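PDB 4JWO: phosphate binding protein from Planctomyces limnophilus, which probably binds phosphate as a PstS-family protein of the system that transports it across the cytoplasmic membrane. Local coordinates for residues 308-311 / 312-316; 330-333 / 334-337. All blocks are in the same frame, centred on the assembly; numbering follows the deposited sequence. Where two conformers were deposited one is given.

Interaction 1: residues 308-311 / 312-316; sequences LSEK and GDQLV
Ser309 O lies over one face of the Asp313 carboxylate, 3.5 Å from CG, while the Glu310 carboxylate stands almost perpendicular to it, the planes 85° apart and Glu310 OE1 3.7 Å from Asp313 OD2. Two like charges so near would be expected to repel, but Lys329 forms a salt bridge with Glu310 OE1 and a long, weak ion pair with Asp313 OD2, which is likely to offset the cost. A water donates to Asp313 OD1 at 2.7 Å and also to the backbone carbonyl of Leu308. With an alanine here instead of Asp313, the water on Leu308 O would probably lose its second acceptor, and Lys329 its weaker partner. The amide of Gln314, turned 82° from the Glu310 carboxylate, brings NE2 to 4.1 Å from Glu310 CG.

The helix itself starts at Ser309. Ser309 OG sits between its own backbone N and carbonyl carbon (chi1 65°), from where it accepts a weak bond from Gly312 N at 3.3 Å; the same hydroxyl is hydrogen-bonded to Phe306 O in the preceding helix. Asp313 N donates to Ser309 O at 3.0 Å, in the carbonyl plane, and Gln314 N and Leu315 N continue the series to Glu310 O and Lys311 O. A serine N-cap with its i+3 capping bond, followed by i to i+4 backbone bonds, is the classic start of an alpha-helix, here helix 310-318.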
loop_
_atom_site.group_PDB
_atom_site.type_symbol
_atom_site.label_atom_id
_atom_site.label_comp_id
_atom_site.label_asym_id
_atom_site.label_seq_id
_atom_site.Cartn_x
_atom_site.Cartn_y
_atom_site.Cartn_z
ATOM N N LEU A 308 -15.587 1.595 -7.543
ATOM C CA LEU A 308 -16.048 0.353 -6.923
ATOM C C LEU A 308 -16.490 -0.692 -7.948
ATOM O O LEU A 308 -16.706 -1.853 -7.612
ATOM C CB LEU A 308 -17.214 0.642 -5.965
ATOM C CG LEU A 308 -16.972 1.642 -4.831
ATOM C CD1 LEU A 308 -18.212 1.781 -3.958
ATOM C CD2 LEU A 308 -15.770 1.231 -3.996
ATOM N N SER A 309 -16.636 -0.271 -9.196
ATOM C CA SER A 309 -17.129 -1.151 -10.250
ATOM C C SER A 309 -16.085 -2.185 -10.646
ATOM O O SER A 309 -14.946 -2.128 -10.190
ATOM C CB SER A 309 -17.520 -0.336 -11.479
ATOM O OG SER A 309 -16.381 0.284 -12.047
ATOM N N GLU A 310 -16.483 -3.120 -11.505
ATOM C CA GLU A 310 -15.567 -4.137 -12.014
ATOM C C GLU A 310 -14.422 -3.487 -12.788
ATOM O O GLU A 310 -13.295 -3.982 -12.783
ATOM C CB GLU A 310 -16.314 -5.137 -12.900
ATOM C CG GLU A 310 -15.455 -6.285 -13.416
ATOM C CD GLU A 310 -14.977 -7.219 -12.312
ATOM O OE1 GLU A 310 -15.633 -7.292 -11.249
ATOM O OE2 GLU A 310 -13.941 -7.889 -12.509
ATOM N N LYS A 311 -14.718 -2.374 -13.452
ATOM C CA LYS A 311 -13.690 -1.610 -14.153
ATOM C C LYS A 311 -12.696 -1.011 -13.167
ATOM O O LYS A 311 -11.504 -0.916 -13.455
ATOM C CB LYS A 311 -14.315 -0.500 -14.989
ATOM C CG LYS A 311 -15.032 -0.998 -16.222
ATOM C CD LYS A 311 -15.608 0.158 -17.021
ATOM C CE LYS A 311 -16.252 -0.327 -18.307
ATOM N NZ LYS A 311 -16.895 0.796 -19.043
ATOM N N GLY A 312 -13.201 -0.599 -12.009
ATOM C CA GLY A 312 -12.352 -0.088 -10.951
ATOM C C GLY A 312 -11.416 -1.170 -10.462
ATOM O O GLY A 312 -10.222 -0.930 -10.280
ATOM N N ASP A 313 -11.962 -2.368 -10.263
ATOM C CA ASP A 313 -11.169 -3.508 -9.811
ATOM C C ASP A 313 -10.080 -3.840 -10.823
ATOM O O ASP A 313 -8.967 -4.200 -10.449
ATOM C CB ASP A 313 -12.052 -4.739 -9.595
ATOM C CG ASP A 313 -13.081 -4.540 -8.503
ATOM O OD1 ASP A 313 -12.849 -3.719 -7.588
ATOM O OD2 ASP A 313 -14.129 -5.216 -8.561
ATOM N N GLN A 314 -10.407 -3.724 -12.106
ATOM C CA GLN A 314 -9.435 -3.997 -13.160
ATOM C C GLN A 314 -8.285 -2.998 -13.128
ATOM O O GLN A 314 -7.130 -3.366 -13.321
ATOM C CB GLN A 314 -10.106 -4.014 -14.538
ATOM C CG GLN A 314 -10.796 -5.326 -14.862
ATOM C CD GLN A 314 -11.725 -5.231 -16.058
ATOM O OE1 GLN A 314 -11.745 -4.225 -16.771
ATOM N NE2 GLN A 314 -12.507 -6.283 -16.279
ATOM N N LEU A 315 -8.609 -1.733 -12.881
ATOM C CA LEU A 315 -7.588 -0.693 -12.780
ATOM C C LEU A 315 -6.716 -0.931 -11.546
ATOM O O LEU A 315 -5.502 -0.729 -11.584
ATOM C CB LEU A 315 -8.227 0.701 -12.739
ATOM C CG LEU A 315 -8.605 1.299 -14.099
ATOM C CD1 LEU A 315 -9.291 2.645 -13.925
ATOM C CD2 LEU A 315 -7.379 1.440 -14.990
ATOM N N VAL A 316 -7.343 -1.369 -10.461
ATOM C CA VAL A 316 -6.618 -1.690 -9.236
ATOM C C VAL A 316 -5.554 -2.755 -9.517
ATOM O O VAL A 316 -4.399 -2.623 -9.103
ATOM C CB VAL A 316 -7.587 -2.123 -8.124
ATOM C CG1 VAL A 316 -6.876 -2.934 -7.053
ATOM C CG2 VAL A 316 -8.268 -0.894 -7.530
HETATM O O HOH W 1 -14.904 -3.261 -5.929
#

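Interaction 2: residues 330-333 / 334-337; sequences ETMQ and QRLA
Selenomethionine Met332 and Arg335 run side by side and point the same way, so that the selenium lies over one face of the guanidinium. SE is 3.4 Å from Arg335 NH1 and 3.8 Å from CZ, while the terminal methyl carbon CE stays close, 3.7 Å from NH1. The pairing depends on both chains: Met332 bends at chi2, and Arg335, which leaves its backbone with CG opposite the N (chi1 -169°), turns at chi3 (-71°). Thr331 approaches the same guanidinium obliquely, its methyl CG2 3.8 Å from Arg335 NH2. The arginine is held at NH1 by a hydrogen bond to the backbone carbonyl of Glu136, and Val135 of the same strand, 134-148, touches its side chain. Thr331 OG1, for its part, is hydrogen-bonded to Ser327 O one turn earlier.

All this is built on regular alpha-helix, the long helix 326-340 near the C terminus, where residues three and four apart come together on one side: Met332 and Arg335 are an i to i+3 pair, Thr331 and Arg335 an i to i+4 pair. Backbone bonds keep the four-residue spacing from Gln334 N to Glu330 O through to Ala337 N to Gln333 O, the shortest being Arg335 N to Thr331 O at 2.8 Å.

Glu330 and Gln334, also four apart, form a looser pair. Their carboxylate and amide planes stand 86° apart, and Gln334 NE2 gives a weak, bent bond to Glu330 OE2 at 3.4 Å. The amide is also laid against the Glu330 methylene, with Gln334 OE1 3.4 Å from Glu330 CG. Both contacts belong to one of two conformers of Glu330 and are therefore doubtful. Leu336 and Met332 face inward: Leu336 rests on Ile304 and Lys305, and Met332 on Gln138 and Leu308, whereas Glu330, Gln333 and Gln334 are exposed.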
loop_
_atom_site.group_PDB
_atom_site.type_symbol
_atom_site.label_atom_id
_atom_site.label_comp_id
_atom_site.label_asym_id
_atom_site.label_seq_id
_atom_site.Cartn_x
_atom_site.Cartn_y
_atom_site.Cartn_z
ATOM N N GLU A 330 -19.305 -5.881 -2.350
ATOM C CA GLU A 330 -20.743 -5.821 -2.100
ATOM C C GLU A 330 -21.044 -4.784 -1.028
ATOM O O GLU A 330 -21.937 -3.953 -1.173
ATOM C CB GLU A 330 -21.285 -7.190 -1.665
ATOM C CG GLU A 330 -22.758 -7.168 -1.254
ATOM C CD GLU A 330 -23.296 -8.529 -0.814
ATOM O OE1 GLU A 330 -22.890 -9.562 -1.391
ATOM O OE2 GLU A 330 -24.135 -8.564 0.113
ATOM N N THR A 331 -20.280 -4.840 0.054
ATOM C CA THR A 331 -20.486 -3.931 1.174
ATOM C C THR A 331 -20.246 -2.471 0.779
ATOM O O THR A 331 -21.043 -1.589 1.107
ATOM C CB THR A 331 -19.596 -4.318 2.362
ATOM O OG1 THR A 331 -19.999 -5.606 2.848
ATOM C CG2 THR A 331 -19.710 -3.296 3.474
HETATM N N MSE A 332 -19.162 -2.217 0.054
HETATM C CA MSE A 332 -18.854 -0.857 -0.387
HETATM C C MSE A 332 -19.905 -0.278 -1.339
HETATM O O MSE A 332 -20.227 0.902 -1.255
HETATM C CB MSE A 332 -17.457 -0.781 -1.017
HETATM C CG MSE A 332 -16.341 -1.259 -0.096
HETATM SE SE MSE A 332 -16.446 -0.444 1.669
HETATM C CE MSE A 332 -16.077 -2.032 2.734
ATOM N N GLN A 333 -20.429 -1.097 -2.246
ATOM C CA GLN A 333 -21.487 -0.651 -3.147
ATOM C C GLN A 333 -22.756 -0.326 -2.380
ATOM O O GLN A 333 -23.449 0.647 -2.664
ATOM C CB GLN A 333 -21.789 -1.715 -4.207
ATOM C CG GLN A 333 -20.678 -1.939 -5.207
ATOM C CD GLN A 333 -20.994 -3.047 -6.198
ATOM O OE1 GLN A 333 -21.864 -3.888 -5.952
ATOM N NE2 GLN A 333 -20.287 -3.054 -7.328
ATOM N N GLN A 334 -23.063 -1.157 -1.400
ATOM C CA GLN A 334 -24.252 -0.948 -0.613
ATOM C C GLN A 334 -24.078 0.309 0.238
ATOM O O GLN A 334 -25.010 1.084 0.424
ATOM C CB GLN A 334 -24.539 -2.210 0.210
ATOM C CG GLN A 334 -24.997 -3.386 -0.671
ATOM C CD GLN A 334 -24.920 -4.743 0.013
ATOM O OE1 GLN A 334 -24.108 -4.954 0.915
ATOM N NE2 GLN A 334 -25.758 -5.675 -0.430
ATOM N N ARG A 335 -22.857 0.524 0.707
ATOM C CA ARG A 335 -22.504 1.702 1.492
ATOM C C ARG A 335 -22.646 2.996 0.676
ATOM O O ARG A 335 -23.141 4.008 1.168
ATOM C CB ARG A 335 -21.071 1.540 2.019
ATOM C CG ARG A 335 -20.626 2.548 3.056
ATOM C CD ARG A 335 -19.249 2.209 3.610
ATOM N NE ARG A 335 -19.237 1.031 4.473
ATOM C CZ ARG A 335 -18.135 0.479 4.966
ATOM N NH1 ARG A 335 -16.937 0.981 4.670
ATOM N NH2 ARG A 335 -18.223 -0.599 5.735
ATOM N N LEU A 336 -22.215 2.958 -0.578
ATOM C CA LEU A 336 -22.378 4.099 -1.469
ATOM C C LEU A 336 -23.860 4.402 -1.680
ATOM O O LEU A 336 -24.284 5.558 -1.636
ATOM C CB LEU A 336 -21.681 3.827 -2.807
ATOM C CG LEU A 336 -21.884 4.886 -3.890
ATOM C CD1 LEU A 336 -21.366 6.233 -3.412
ATOM C CD2 LEU A 336 -21.178 4.461 -5.170
ATOM N N ALA A 337 -24.653 3.356 -1.878
ATOM C CA ALA A 337 -26.081 3.533 -2.108
ATOM C C ALA A 337 -26.757 4.236 -0.929
ATOM O O ALA A 337 -27.584 5.120 -1.120
ATOM C CB ALA A 337 -26.735 2.198 -2.378
#

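Along the chain, interaction 1 comes first: after helix 298-308 the backbone turns at Ser309 into helix 310-318. Interaction 2 follows in series within helix 326-340, the next helix in sequence. Each closes just a helical turn, and the two neither nest nor cross. Their centres lie about 14 Å apart, yet they touch through Leu308, whose CD1 is 3.5 Å from Met332 O and 4.2 Å from Leu336 CD2. Glu310 of helix 310-318 reaches helix 326-340 by its salt bridge to Lys329. Strand 134-148 is a shared neighbour: Phe137 meets both Leu308 and Leu336, and Ala140 meets Val316. Leu315, meanwhile, reaches across to helix 72-85.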